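PDB 2FTW: dihydropyrimidine amidohydrolase, which catalyses the zinc-dependent, reversible hydrolytic ring opening of dihydropyrimidines such as 5,6-dihydrouracil and 5,6-dihydrothymine, the second step of reductive pyrimidine breakdown. Local coordinates for residues A[402-413]-A[429-440]. Sequence-based numbering, arbitrary orientation.
Sequences IVIWDPNQSKTI and GIKVTGIAVTTI
Trp405 lays its indole across the backbone of Gly434, Ile435 and Ala436. From CB, CG lies anti to the backbone N (chi1 -168°), which carries the ring over the neighbouring strand. CG and CD2 pass by the Ile435 carbonyl; on the pyrrole side NE1 lies near Gly434 CA and C. Round the benzo ring, CE3 and CZ3 reach the Ala436 amide, whose N sits 3.4 Å above the ring plane, and CZ3 also meets Ala436 CB at 4.0 Å. CH2 ends near Ile435 CA, and CZ2 comes within 3.1 Å of Gly434 O, approached obliquely. That carbonyl also accepts a hydrogen bond from Ser356 of helix 354-363, and Trp359 of the same helix meets the indole.

The two segments pair antiparallel in a mixed sheet that probably belongs to the beta-sandwich part of this (beta/alpha)8-barrel amidohydrolase, with strand 57-64 flanking 402-406 and strand 444-448 flanking 431-441. A classic beta bulge shifts the register by one where Val437 and Thr438 both face Ile404: Val437 N bonds Ile404 O at 2.9 Å, whereas the Thr438 N bond to that same oxygen is weak. The Ile404 and Val437 side chains cross at about a right angle, CG2 against CG2, while Ile404 and Thr438 lie side by side, with Ile404 CD1 3.8 Å from Thr438 CB.

Beyond Asp406 the chain turns a corner through a type I turn. Asp406 OD1 takes the Asn408 N-H from above its carboxylate plane, an Asx turn. Pairing resumes with Gly434 N bonded almost straight to Gln409 O (2.8 Å, 174° at the hydrogen). Next along, the hydroxyls Ser410 OG and Thr433 OG1 hydrogen-bond at 2.7 Å, and the extended Lys431 chain brings CE to 3.6 Å from Ser410 OG.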
loop_
_atom_site.group_PDB
_atom_site.type_symbol
_atom_site.label_atom_id
_atom_site.label_comp_id
_atom_site.label_asym_id
_atom_site.label_seq_id
_atom_site.Cartn_x
_atom_site.Cartn_y
_atom_site.Cartn_z
ATOM N N ILE A 402 -19.504 34.423 -11.466
ATOM C CA ILE A 402 -18.848 34.551 -10.167
ATOM C C ILE A 402 -19.816 34.294 -9.002
ATOM O O ILE A 402 -20.973 34.703 -9.048
ATOM C CB ILE A 402 -18.204 35.947 -10.025
ATOM C CG1 ILE A 402 -17.252 36.184 -11.216
ATOM C CG2 ILE A 402 -17.488 36.086 -8.670
ATOM C CD1 ILE A 402 -16.387 37.437 -11.152
ATOM N N VAL A 403 -19.316 33.630 -7.964
ATOM C CA VAL A 403 -20.094 33.369 -6.757
ATOM C C VAL A 403 -19.533 34.145 -5.581
ATOM O O VAL A 403 -18.352 34.029 -5.258
ATOM C CB VAL A 403 -20.089 31.879 -6.399
ATOM C CG1 VAL A 403 -20.999 31.590 -5.198
ATOM C CG2 VAL A 403 -20.557 31.100 -7.559
ATOM N N ILE A 404 -20.396 34.932 -4.941
ATOM C CA ILE A 404 -20.077 35.568 -3.679
ATOM C C ILE A 404 -20.415 34.594 -2.557
ATOM O O ILE A 404 -21.580 34.324 -2.263
ATOM C CB ILE A 404 -20.803 36.903 -3.513
ATOM C CG1 ILE A 404 -20.396 37.830 -4.663
ATOM C CG2 ILE A 404 -20.427 37.539 -2.190
ATOM C CD1 ILE A 404 -21.151 39.115 -4.723
ATOM N N TRP A 405 -19.363 34.078 -1.941
ATOM C CA TRP A 405 -19.438 33.006 -0.977
ATOM C C TRP A 405 -19.276 33.582 0.426
ATOM O O TRP A 405 -18.375 34.379 0.657
ATOM C CB TRP A 405 -18.286 32.030 -1.258
ATOM C CG TRP A 405 -18.425 30.764 -0.513
ATOM C CD1 TRP A 405 -17.860 30.452 0.689
ATOM C CD2 TRP A 405 -19.218 29.650 -0.890
ATOM N NE1 TRP A 405 -18.249 29.199 1.085
ATOM C CE2 TRP A 405 -19.090 28.682 0.133
ATOM C CE3 TRP A 405 -20.034 29.368 -1.993
ATOM C CZ2 TRP A 405 -19.729 27.448 0.075
ATOM C CZ3 TRP A 405 -20.671 28.133 -2.049
ATOM C CH2 TRP A 405 -20.521 27.197 -1.011
ATOM N N ASP A 406 -20.143 33.198 1.365
ATOM C CA ASP A 406 -19.971 33.635 2.755
ATOM C C ASP A 406 -19.548 32.461 3.600
ATOM O O ASP A 406 -20.386 31.639 3.958
ATOM C CB ASP A 406 -21.245 34.279 3.327
ATOM C CG ASP A 406 -20.999 34.992 4.661
ATOM O OD1 ASP A 406 -19.997 34.700 5.349
ATOM O OD2 ASP A 406 -21.808 35.850 5.027
ATOM N N PRO A 407 -18.244 32.383 3.950
ATOM C CA PRO A 407 -17.739 31.223 4.697
ATOM C C PRO A 407 -18.273 31.126 6.135
ATOM O O PRO A 407 -18.037 30.120 6.813
ATOM C CB PRO A 407 -16.219 31.440 4.695
ATOM C CG PRO A 407 -16.055 32.905 4.551
ATOM C CD PRO A 407 -17.179 33.369 3.682
ATOM N N ASN A 408 -18.996 32.163 6.565
ATOM C CA ASN A 408 -19.455 32.295 7.932
ATOM C C ASN A 408 -20.962 32.256 8.101
ATOM O O ASN A 408 -21.435 32.219 9.230
ATOM C CB ASN A 408 -18.897 33.590 8.527
ATOM C CG ASN A 408 -17.384 33.557 8.657
ATOM O OD1 ASN A 408 -16.823 32.614 9.226
ATOM N ND2 ASN A 408 -16.711 34.567 8.106
ATOM N N GLN A 409 -21.723 32.257 7.010
ATOM C CA GLN A 409 -23.171 32.123 7.123
ATOM C C GLN A 409 -23.561 30.653 7.216
ATOM O O GLN A 409 -23.083 29.813 6.446
ATOM C CB GLN A 409 -23.900 32.799 5.963
ATOM C CG GLN A 409 -25.424 32.873 6.160
ATOM C CD GLN A 409 -26.003 34.236 5.823
ATOM O OE1 GLN A 409 -25.557 35.251 6.348
ATOM N NE2 GLN A 409 -27.008 34.264 4.952
ATOM N N SER A 410 -24.432 30.354 8.175
ATOM C CA SER A 410 -24.911 29.001 8.379
ATOM C C SER A 410 -26.280 28.793 7.770
ATOM O O SER A 410 -27.038 29.746 7.500
ATOM C CB SER A 410 -24.947 28.651 9.861
ATOM O OG SER A 410 -23.644 28.328 10.308
ATOM N N LYS A 411 -26.583 27.522 7.563
ATOM C CA LYS A 411 -27.864 27.099 7.038
ATOM C C LYS A 411 -28.034 25.628 7.372
ATOM O O LYS A 411 -27.060 24.882 7.390
ATOM C CB LYS A 411 -27.907 27.313 5.524
ATOM C CG LYS A 411 -29.078 26.639 4.835
ATOM C CD LYS A 411 -29.143 26.982 3.360
ATOM C CE LYS A 411 -28.361 26.017 2.479
ATOM N NZ LYS A 411 -28.703 26.250 1.032
ATOM N N THR A 412 -29.270 25.229 7.664
ATOM C CA THR A 412 -29.648 23.821 7.690
ATOM C C THR A 412 -30.383 23.555 6.392
ATOM O O THR A 412 -31.294 24.295 6.030
ATOM C CB THR A 412 -30.565 23.478 8.883
ATOM O OG1 THR A 412 -29.883 23.764 10.105
ATOM C CG2 THR A 412 -30.944 22.023 8.866
ATOM N N ILE A 413 -29.963 22.508 5.686
ATOM C CA ILE A 413 -30.564 22.146 4.402
ATOM C C ILE A 413 -31.881 21.406 4.633
ATOM O O ILE A 413 -31.964 20.548 5.505
ATOM C CB ILE A 413 -29.594 21.283 3.564
ATOM C CG1 ILE A 413 -28.366 22.123 3.189
ATOM C CG2 ILE A 413 -30.281 20.749 2.314
ATOM C CD1 ILE A 413 -27.206 21.325 2.668
ATOM N N GLY A 429 -31.648 18.262 7.066
ATOM C CA GLY A 429 -31.196 18.482 8.440
ATOM C C GLY A 429 -29.706 18.706 8.617
ATOM O O GLY A 429 -29.254 18.916 9.733
ATOM N N ILE A 430 -28.936 18.680 7.529
ATOM C CA ILE A 430 -27.481 18.834 7.616
ATOM C C ILE A 430 -27.127 20.303 7.738
ATOM O O ILE A 430 -27.486 21.091 6.869
ATOM C CB ILE A 430 -26.777 18.223 6.386
ATOM C CG1 ILE A 430 -26.923 16.690 6.431
ATOM C CG2 ILE A 430 -25.300 18.659 6.321
ATOM C CD1 ILE A 430 -26.308 15.953 5.249
ATOM N N LYS A 431 -26.403 20.659 8.805
ATOM C CA LYS A 431 -26.008 22.037 9.024
ATOM C C LYS A 431 -24.688 22.285 8.317
ATOM O O LYS A 431 -23.716 21.545 8.499
ATOM C CB LYS A 431 -25.881 22.391 10.504
ATOM C CG LYS A 431 -25.843 23.915 10.723
ATOM C CD LYS A 431 -25.306 24.319 12.086
ATOM C CE LYS A 431 -25.405 25.822 12.268
ATOM N NZ LYS A 431 -24.943 26.255 13.608
ATOM N N VAL A 432 -24.684 23.326 7.499
ATOM C CA VAL A 432 -23.508 23.740 6.761
ATOM C C VAL A 432 -23.190 25.163 7.162
ATOM O O VAL A 432 -24.087 25.929 7.495
ATOM C CB VAL A 432 -23.723 23.661 5.223
ATOM C CG1 VAL A 432 -23.914 22.242 4.794
ATOM C CG2 VAL A 432 -24.890 24.515 4.759
ATOM N N THR A 433 -21.909 25.504 7.151
ATOM C CA THR A 433 -21.461 26.872 7.389
ATOM C C THR A 433 -20.535 27.268 6.247
ATOM O O THR A 433 -19.466 26.699 6.101
ATOM C CB THR A 433 -20.737 26.980 8.750
ATOM O OG1 THR A 433 -21.624 26.552 9.795
ATOM C CG2 THR A 433 -20.295 28.408 9.028
ATOM N N GLY A 434 -20.964 28.243 5.449
ATOM C CA GLY A 434 -20.343 28.555 4.157
ATOM C C GLY A 434 -21.322 28.310 3.019
ATOM O O GLY A 434 -21.529 27.179 2.619
ATOM N N ILE A 435 -21.955 29.368 2.518
ATOM C CA ILE A 435 -22.923 29.232 1.430
ATOM C C ILE A 435 -22.782 30.323 0.393
ATOM O O ILE A 435 -22.224 31.381 0.662
ATOM C CB ILE A 435 -24.385 29.239 1.939
ATOM C CG1 ILE A 435 -24.748 30.604 2.525
ATOM C CG2 ILE A 435 -24.609 28.104 2.938
ATOM C CD1 ILE A 435 -26.118 30.662 3.158
ATOM N N ALA A 436 -23.335 30.059 -0.785
ATOM C CA ALA A 436 -23.450 31.063 -1.844
ATOM C C ALA A 436 -24.543 32.067 -1.475
ATOM O O ALA A 436 -25.674 31.684 -1.276
ATOM C CB ALA A 436 -23.784 30.389 -3.162
ATOM N N VAL A 437 -24.186 33.342 -1.377
ATOM C CA VAL A 437 -25.133 34.400 -1.011
ATOM C C VAL A 437 -25.530 35.257 -2.209
ATOM O O VAL A 437 -26.603 35.859 -2.210
ATOM C CB VAL A 437 -24.607 35.305 0.146
ATOM C CG1 VAL A 437 -24.504 34.501 1.435
ATOM C CG2 VAL A 437 -23.290 35.966 -0.190
ATOM N N THR A 438 -24.646 35.321 -3.209
ATOM C CA THR A 438 -24.963 35.907 -4.509
ATOM C C THR A 438 -24.270 35.116 -5.626
ATOM O O THR A 438 -23.099 34.777 -5.514
ATOM C CB THR A 438 -24.543 37.390 -4.587
ATOM O OG1 THR A 438 -25.074 38.102 -3.462
ATOM C CG2 THR A 438 -25.031 38.033 -5.856
ATOM N N THR A 439 -25.018 34.803 -6.678
ATOM C CA THR A 439 -24.472 34.161 -7.867
ATOM C C THR A 439 -24.653 35.126 -9.042
ATOM O O THR A 439 -25.653 35.844 -9.135
ATOM C CB THR A 439 -25.167 32.811 -8.144
ATOM O OG1 THR A 439 -25.191 32.033 -6.940
ATOM C CG2 THR A 439 -24.455 32.019 -9.248
ATOM N N ILE A 440 -23.649 35.168 -9.904
ATOM C CA ILE A 440 -23.618 36.054 -11.051
ATOM C C ILE A 440 -23.260 35.226 -12.279
ATOM O O ILE A 440 -22.225 34.555 -12.296
ATOM C CB ILE A 440 -22.581 37.197 -10.845
ATOM C CG1 ILE A 440 -22.998 38.086 -9.665
ATOM C CG2 ILE A 440 -22.425 38.035 -12.109
ATOM C CD1 ILE A 440 -21.886 38.931 -9.096
#